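Local atomic coordinates of 1H-3-hydroxy-4-oxoquinoline 2,4-dioxygenase (Pseudomonas putida, PDB entry 3IBT), a protein that catalyses the cofactor-independent, oxygen-dependent ring cleavage of 3-hydroxy-1H-quinolin-4-one to N-formylanthranilate and carbon monoxide during oxoquinoline degradation. Residues Y13-L27 with F80-T94. Residues are numbered along the deposited sequence; the frame is centred on the assembly and turned at random.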
loop_
_atom_site.group_PDB
_atom_site.type_symbol
_atom_site.label_atom_id
_atom_site.label_comp_id
_atom_site.label_asym_id
_atom_site.label_seq_id
_atom_site.Cartn_x
_atom_site.Cartn_y
_atom_site.Cartn_z
ATOM N N TYR A 13 10.188 1.026 -12.432
ATOM C CA TYR A 13 9.284 -0.077 -12.105
ATOM C C TYR A 13 9.841 -1.418 -12.535
ATOM O O TYR A 13 10.526 -1.513 -13.555
ATOM C CB TYR A 13 7.876 0.159 -12.679
ATOM C CG TYR A 13 7.712 -0.163 -14.152
ATOM C CD1 TYR A 13 7.333 -1.440 -14.567
ATOM C CD2 TYR A 13 7.920 0.808 -15.139
ATOM C CE1 TYR A 13 7.178 -1.758 -15.931
ATOM C CE2 TYR A 13 7.764 0.493 -16.515
ATOM C CZ TYR A 13 7.397 -0.792 -16.889
ATOM O OH TYR A 13 7.234 -1.123 -18.195
ATOM N N SER A 14 9.553 -2.459 -11.749
ATOM C CA SER A 14 9.989 -3.830 -12.084
ATOM C C SER A 14 8.855 -4.605 -12.721
ATOM O O SER A 14 7.664 -4.345 -12.444
ATOM C CB SER A 14 10.517 -4.603 -10.862
ATOM O OG SER A 14 9.451 -5.025 -10.009
ATOM N N GLU A 15 9.237 -5.545 -13.576
ATOM C CA GLU A 15 8.283 -6.340 -14.287
ATOM C C GLU A 15 8.740 -7.759 -14.176
ATOM O O GLU A 15 9.932 -8.059 -14.354
ATOM C CB GLU A 15 8.236 -5.923 -15.734
ATOM C CG GLU A 15 6.863 -6.031 -16.333
ATOM C CD GLU A 15 6.846 -5.541 -17.771
ATOM O OE1 GLU A 15 7.937 -5.352 -18.380
ATOM O OE2 GLU A 15 5.734 -5.353 -18.309
ATOM N N SER A 16 7.795 -8.639 -13.875
ATOM C CA SER A 16 8.108 -10.025 -13.634
ATOM C C SER A 16 6.968 -10.912 -14.065
ATOM O O SER A 16 5.903 -10.889 -13.472
ATOM C CB SER A 16 8.465 -10.233 -12.164
ATOM O OG SER A 16 9.834 -9.925 -11.968
ATOM N N GLY A 17 7.189 -11.688 -15.110
ATOM C CA GLY A 17 6.168 -12.579 -15.582
ATOM C C GLY A 17 5.921 -12.390 -17.059
ATOM O O GLY A 17 6.609 -11.618 -17.764
ATOM N N ASP A 18 4.918 -13.124 -17.511
ATOM C CA ASP A 18 4.504 -13.156 -18.897
ATOM C C ASP A 18 3.546 -11.995 -19.181
ATOM O O ASP A 18 2.430 -11.985 -18.646
ATOM C CB ASP A 18 3.808 -14.492 -19.139
ATOM C CG ASP A 18 3.424 -14.697 -20.563
ATOM O OD1 ASP A 18 3.418 -13.710 -21.341
ATOM O OD2 ASP A 18 3.127 -15.862 -20.899
ATOM N N PRO A 19 3.942 -11.051 -20.071
ATOM C CA PRO A 19 3.221 -9.771 -20.175
ATOM C C PRO A 19 1.752 -10.002 -20.561
ATOM O O PRO A 19 0.848 -9.295 -20.086
ATOM C CB PRO A 19 3.977 -9.038 -21.308
ATOM C CG PRO A 19 4.588 -10.143 -22.137
ATOM C CD PRO A 19 4.999 -11.159 -21.105
ATOM N N HIS A 20 1.557 -11.018 -21.401
ATOM C CA HIS A 20 0.277 -11.450 -21.914
ATOM C C HIS A 20 -0.267 -12.512 -20.959
ATOM O O HIS A 20 -0.526 -13.662 -21.332
ATOM C CB HIS A 20 0.475 -11.988 -23.359
ATOM C CG HIS A 20 -0.805 -12.278 -24.098
ATOM N ND1 HIS A 20 -2.022 -11.670 -23.770
ATOM C CD2 HIS A 20 -1.049 -13.103 -25.163
ATOM C CE1 HIS A 20 -2.958 -12.118 -24.595
ATOM N NE2 HIS A 20 -2.394 -12.986 -25.450
ATOM N N ALA A 21 -0.382 -12.109 -19.699
ATOM C CA ALA A 21 -1.043 -12.872 -18.643
ATOM C C ALA A 21 -1.777 -11.835 -17.770
ATOM O O ALA A 21 -1.563 -10.630 -17.949
ATOM C CB ALA A 21 -0.011 -13.680 -17.830
ATOM N N PRO A 22 -2.657 -12.280 -16.846
ATOM C CA PRO A 22 -3.418 -11.300 -16.073
ATOM C C PRO A 22 -2.499 -10.313 -15.350
ATOM O O PRO A 22 -1.625 -10.731 -14.586
ATOM C CB PRO A 22 -4.184 -12.160 -15.063
ATOM C CG PRO A 22 -4.236 -13.508 -15.656
ATOM C CD PRO A 22 -3.002 -13.662 -16.466
ATOM N N THR A 23 -2.681 -9.019 -15.615
ATOM C CA THR A 23 -1.795 -7.990 -15.078
ATOM C C THR A 23 -2.218 -7.564 -13.672
ATOM O O THR A 23 -3.418 -7.358 -13.398
ATOM C CB THR A 23 -1.653 -6.800 -16.035
ATOM O OG1 THR A 23 -1.260 -7.290 -17.328
ATOM C CG2 THR A 23 -0.593 -5.819 -15.524
ATOM N N LEU A 24 -1.207 -7.462 -12.802
ATOM C CA LEU A 24 -1.380 -7.291 -11.374
ATOM C C LEU A 24 -0.342 -6.308 -10.904
ATOM O O LEU A 24 0.850 -6.547 -11.079
ATOM C CB LEU A 24 -1.123 -8.616 -10.673
ATOM C CG LEU A 24 -1.883 -8.905 -9.378
ATOM C CD1 LEU A 24 -1.414 -10.233 -8.787
ATOM C CD2 LEU A 24 -1.685 -7.819 -8.382
ATOM N N PHE A 25 -0.779 -5.204 -10.314
ATOM C CA PHE A 25 0.150 -4.197 -9.822
ATOM C C PHE A 25 0.434 -4.402 -8.345
ATOM O O PHE A 25 -0.517 -4.573 -7.527
ATOM C CB PHE A 25 -0.433 -2.798 -10.001
ATOM C CG PHE A 25 -0.227 -2.217 -11.358
ATOM C CD1 PHE A 25 -1.207 -2.342 -12.326
ATOM C CD2 PHE A 25 0.941 -1.517 -11.654
ATOM C CE1 PHE A 25 -1.029 -1.779 -13.622
ATOM C CE2 PHE A 25 1.159 -0.947 -12.950
ATOM C CZ PHE A 25 0.170 -1.074 -13.939
ATOM N N LEU A 26 1.720 -4.374 -7.987
ATOM C CA LEU A 26 2.080 -4.395 -6.575
ATOM C C LEU A 26 2.548 -3.025 -6.096
ATOM O O LEU A 26 3.684 -2.645 -6.387
ATOM C CB LEU A 26 3.114 -5.491 -6.298
ATOM C CG LEU A 26 2.687 -6.964 -6.295
ATOM C CD1 LEU A 26 3.666 -7.770 -5.449
ATOM C CD2 LEU A 26 1.267 -7.184 -5.770
ATOM N N LEU A 27 1.687 -2.307 -5.355
ATOM C CA LEU A 27 1.901 -0.881 -4.955
ATOM C C LEU A 27 2.217 -0.689 -3.485
ATOM O O LEU A 27 1.407 -1.048 -2.623
ATOM C CB LEU A 27 0.652 -0.039 -5.237
ATOM C CG LEU A 27 -0.002 -0.090 -6.616
ATOM C CD1 LEU A 27 -1.452 0.493 -6.592
ATOM C CD2 LEU A 27 0.898 0.601 -7.626
ATOM N N PHE A 80 0.025 5.593 -16.157
ATOM C CA PHE A 80 0.836 4.375 -16.311
ATOM C C PHE A 80 0.117 3.375 -17.194
ATOM O O PHE A 80 0.514 3.182 -18.346
ATOM C CB PHE A 80 1.169 3.748 -14.958
ATOM C CG PHE A 80 2.609 3.421 -14.808
ATOM C CD1 PHE A 80 3.556 4.453 -14.751
ATOM C CD2 PHE A 80 3.034 2.093 -14.761
ATOM C CE1 PHE A 80 4.903 4.178 -14.625
ATOM C CE2 PHE A 80 4.381 1.798 -14.629
ATOM C CZ PHE A 80 5.324 2.851 -14.562
ATOM N N ILE A 81 -0.946 2.771 -16.654
ATOM C CA ILE A 81 -1.883 1.897 -17.390
ATOM C C ILE A 81 -2.129 2.288 -18.877
ATOM O O ILE A 81 -2.148 1.417 -19.773
ATOM C CB ILE A 81 -3.270 1.753 -16.630
ATOM C CG1 ILE A 81 -4.170 3.000 -16.799
ATOM C CG2 ILE A 81 -3.093 1.383 -15.096
ATOM C CD1 ILE A 81 -5.056 3.031 -18.086
ATOM N N ASP A 82 -2.329 3.592 -19.101
ATOM C CA ASP A 82 -2.551 4.181 -20.413
ATOM C C ASP A 82 -1.261 4.136 -21.234
ATOM O O ASP A 82 -1.254 3.584 -22.328
ATOM C CB ASP A 82 -3.100 5.619 -20.241
ATOM C CG ASP A 82 -2.930 6.524 -21.504
ATOM O OD1 ASP A 82 -1.957 6.373 -22.323
ATOM O OD2 ASP A 82 -3.804 7.446 -21.661
ATOM N N ALA A 83 -0.184 4.702 -20.684
ATOM C CA ALA A 83 1.099 4.838 -21.372
ATOM C C ALA A 83 1.635 3.514 -21.924
ATOM O O ALA A 83 2.259 3.493 -23.024
ATOM C CB ALA A 83 2.121 5.468 -20.453
ATOM N N LYS A 84 1.395 2.433 -21.163
ATOM C CA LYS A 84 1.758 1.054 -21.553
ATOM C C LYS A 84 0.622 0.284 -22.246
ATOM O O LYS A 84 0.836 -0.807 -22.769
ATOM C CB LYS A 84 2.276 0.258 -20.351
ATOM C CG LYS A 84 3.635 0.723 -19.831
ATOM C CD LYS A 84 4.393 -0.434 -19.223
ATOM C CE LYS A 84 4.809 -1.423 -20.337
ATOM N NZ LYS A 84 4.926 -2.851 -19.887
ATOM N N GLY A 85 -0.581 0.859 -22.254
ATOM C CA GLY A 85 -1.723 0.285 -22.982
ATOM C C GLY A 85 -2.317 -0.945 -22.315
ATOM O O GLY A 85 -2.331 -2.024 -22.917
ATOM N N ILE A 86 -2.826 -0.783 -21.089
ATOM C CA ILE A 86 -3.266 -1.919 -20.324
ATOM C C ILE A 86 -4.720 -1.791 -19.914
ATOM O O ILE A 86 -4.990 -1.271 -18.839
ATOM C CB ILE A 86 -2.429 -2.067 -19.029
ATOM C CG1 ILE A 86 -0.962 -1.655 -19.243
ATOM C CG2 ILE A 86 -2.592 -3.487 -18.445
ATOM C CD1 ILE A 86 -0.101 -1.647 -17.955
ATOM N N ARG A 87 -5.657 -2.288 -20.724
ATOM C CA ARG A 87 -7.095 -2.272 -20.333
ATOM C C ARG A 87 -7.487 -3.185 -19.129
ATOM O O ARG A 87 -8.222 -2.740 -18.237
ATOM C CB ARG A 87 -8.038 -2.475 -21.542
ATOM C CG ARG A 87 -8.599 -1.164 -22.152
ATOM C CD ARG A 87 -8.939 -1.322 -23.666
ATOM N NE ARG A 87 -7.769 -1.067 -24.558
ATOM C CZ ARG A 87 -7.793 -1.105 -25.908
ATOM N NH1 ARG A 87 -6.665 -0.865 -26.614
ATOM N NH2 ARG A 87 -8.935 -1.376 -26.579
ATOM N N ASP A 88 -7.001 -4.427 -19.070
ATOM C CA ASP A 88 -7.396 -5.355 -17.980
ATOM C C ASP A 88 -6.296 -5.506 -16.911
ATOM O O ASP A 88 -5.153 -5.848 -17.226
ATOM C CB ASP A 88 -7.811 -6.735 -18.530
ATOM C CG ASP A 88 -8.147 -6.705 -20.052
ATOM O OD1 ASP A 88 -8.908 -5.796 -20.476
ATOM O OD2 ASP A 88 -7.660 -7.594 -20.822
ATOM N N PHE A 89 -6.638 -5.231 -15.653
ATOM C CA PHE A 89 -5.649 -5.289 -14.557
ATOM C C PHE A 89 -6.244 -5.158 -13.156
ATOM O O PHE A 89 -7.359 -4.678 -12.969
ATOM C CB PHE A 89 -4.547 -4.229 -14.734
ATOM C CG PHE A 89 -4.964 -2.855 -14.318
ATOM C CD1 PHE A 89 -4.635 -2.367 -13.053
ATOM C CD2 PHE A 89 -5.704 -2.052 -15.176
ATOM C CE1 PHE A 89 -5.029 -1.091 -12.659
ATOM C CE2 PHE A 89 -6.092 -0.786 -14.791
ATOM C CZ PHE A 89 -5.760 -0.302 -13.528
ATOM N N GLN A 90 -5.462 -5.579 -12.171
ATOM C CA GLN A 90 -5.841 -5.530 -10.781
ATOM C C GLN A 90 -4.721 -4.837 -10.062
ATOM O O GLN A 90 -3.662 -4.599 -10.673
ATOM C CB GLN A 90 -6.018 -6.932 -10.285
ATOM C CG GLN A 90 -7.346 -7.450 -10.683
ATOM C CD GLN A 90 -7.269 -8.805 -11.309
ATOM O OE1 GLN A 90 -6.402 -9.066 -12.161
ATOM N NE2 GLN A 90 -8.179 -9.694 -10.908
HETATM N N MSE A 91 -4.952 -4.464 -8.795
HETATM C CA MSE A 91 -3.891 -3.889 -7.974
HETATM C C MSE A 91 -3.924 -4.364 -6.548
HETATM O O MSE A 91 -4.969 -4.693 -6.023
HETATM C CB MSE A 91 -3.926 -2.377 -8.042
HETATM C CG MSE A 91 -5.299 -1.826 -8.296
HETATM SE SE MSE A 91 -5.176 0.140 -8.497
HETATM C CE MSE A 91 -4.102 0.202 -10.155
ATOM N N VAL A 92 -2.762 -4.414 -5.926
ATOM C CA VAL A 92 -2.653 -4.825 -4.560
ATOM C C VAL A 92 -1.808 -3.781 -3.926
ATOM O O VAL A 92 -0.696 -3.535 -4.361
ATOM C CB VAL A 92 -1.929 -6.184 -4.449
ATOM C CG1 VAL A 92 -1.270 -6.374 -3.081
ATOM C CG2 VAL A 92 -2.867 -7.357 -4.788
ATOM N N SER A 93 -2.329 -3.151 -2.887
ATOM C CA SER A 93 -1.603 -2.043 -2.263
ATOM C C SER A 93 -1.312 -2.265 -0.791
ATOM O O SER A 93 -1.980 -3.052 -0.105
ATOM C CB SER A 93 -2.326 -0.696 -2.485
ATOM O OG SER A 93 -3.645 -0.711 -1.959
ATOM N N THR A 94 -0.288 -1.577 -0.317
ATOM C CA THR A 94 0.142 -1.682 1.062
ATOM C C THR A 94 -0.170 -0.428 1.867
ATOM O O THR A 94 0.006 0.711 1.382
ATOM C CB THR A 94 1.640 -1.958 1.102
ATOM O OG1 THR A 94 1.819 -3.366 1.253
ATOM C CG2 THR A 94 2.375 -1.192 2.281
#
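Strands 23-27 and 89-94 run side by side in parallel, their axes 4.5 Å apart and inclined at 20°, as neighbours in the central sheet of the alpha/beta-hydrolase fold. Thr23, Phe25 and Leu27 alternate with Gln90, Val92 and Thr94 in the staggered ladder of a parallel pair: Phe25 N gives to Gln90 O, while Phe25 O receives Val92 N at 2.8 Å. The nearly straight bond from Leu27 N to Val92 O continues it toward Thr94, a substrate-binding residue by similarity.

Phe25, Leu27, Phe89 and Met91, here selenomethionine, lie on the face covered by helix 70-83. With CG set beside its backbone N (chi1 -84°), the Phe25 ring extends under this helix; its CE2 meets Phe80 CD2 of the helix, and its CZ meets CD1 of Ile86 in the loop that follows. Phe25 CD1 lies 3.5 Å from Phe89 CD1, the two rings steeply inclined. On the other face, Leu26 CD2 packs 3.6 Å from Val92 CB.

Phe80 of the helix, and Lys84 just beyond it, also reach strand 9-16. Phe80 presents its edge to a face of Tyr13 in an offset edge-to-face pair, centroids 5.2 Å apart and planes at 82°. The Lys84 chain, bent about its CG-CD bond, runs CD and CE past Tyr13 OH and brings NZ into a salt bridge with Glu15 OE2, 3.1 Å. His49 NE2 also hydrogen-bonds to that oxygen. Were Tyr13 an alanine, the face met by the edge of Phe80 would be gone, and the Lys84 methylenes would probably be freer to move.

Backbone bonds thus fix the strand register, aromatic and aliphatic groups join helix to sheet, and a charged pair closes the partly exposed margin, where the shared carboxylate oxygen probably favours a positively charged Lys84.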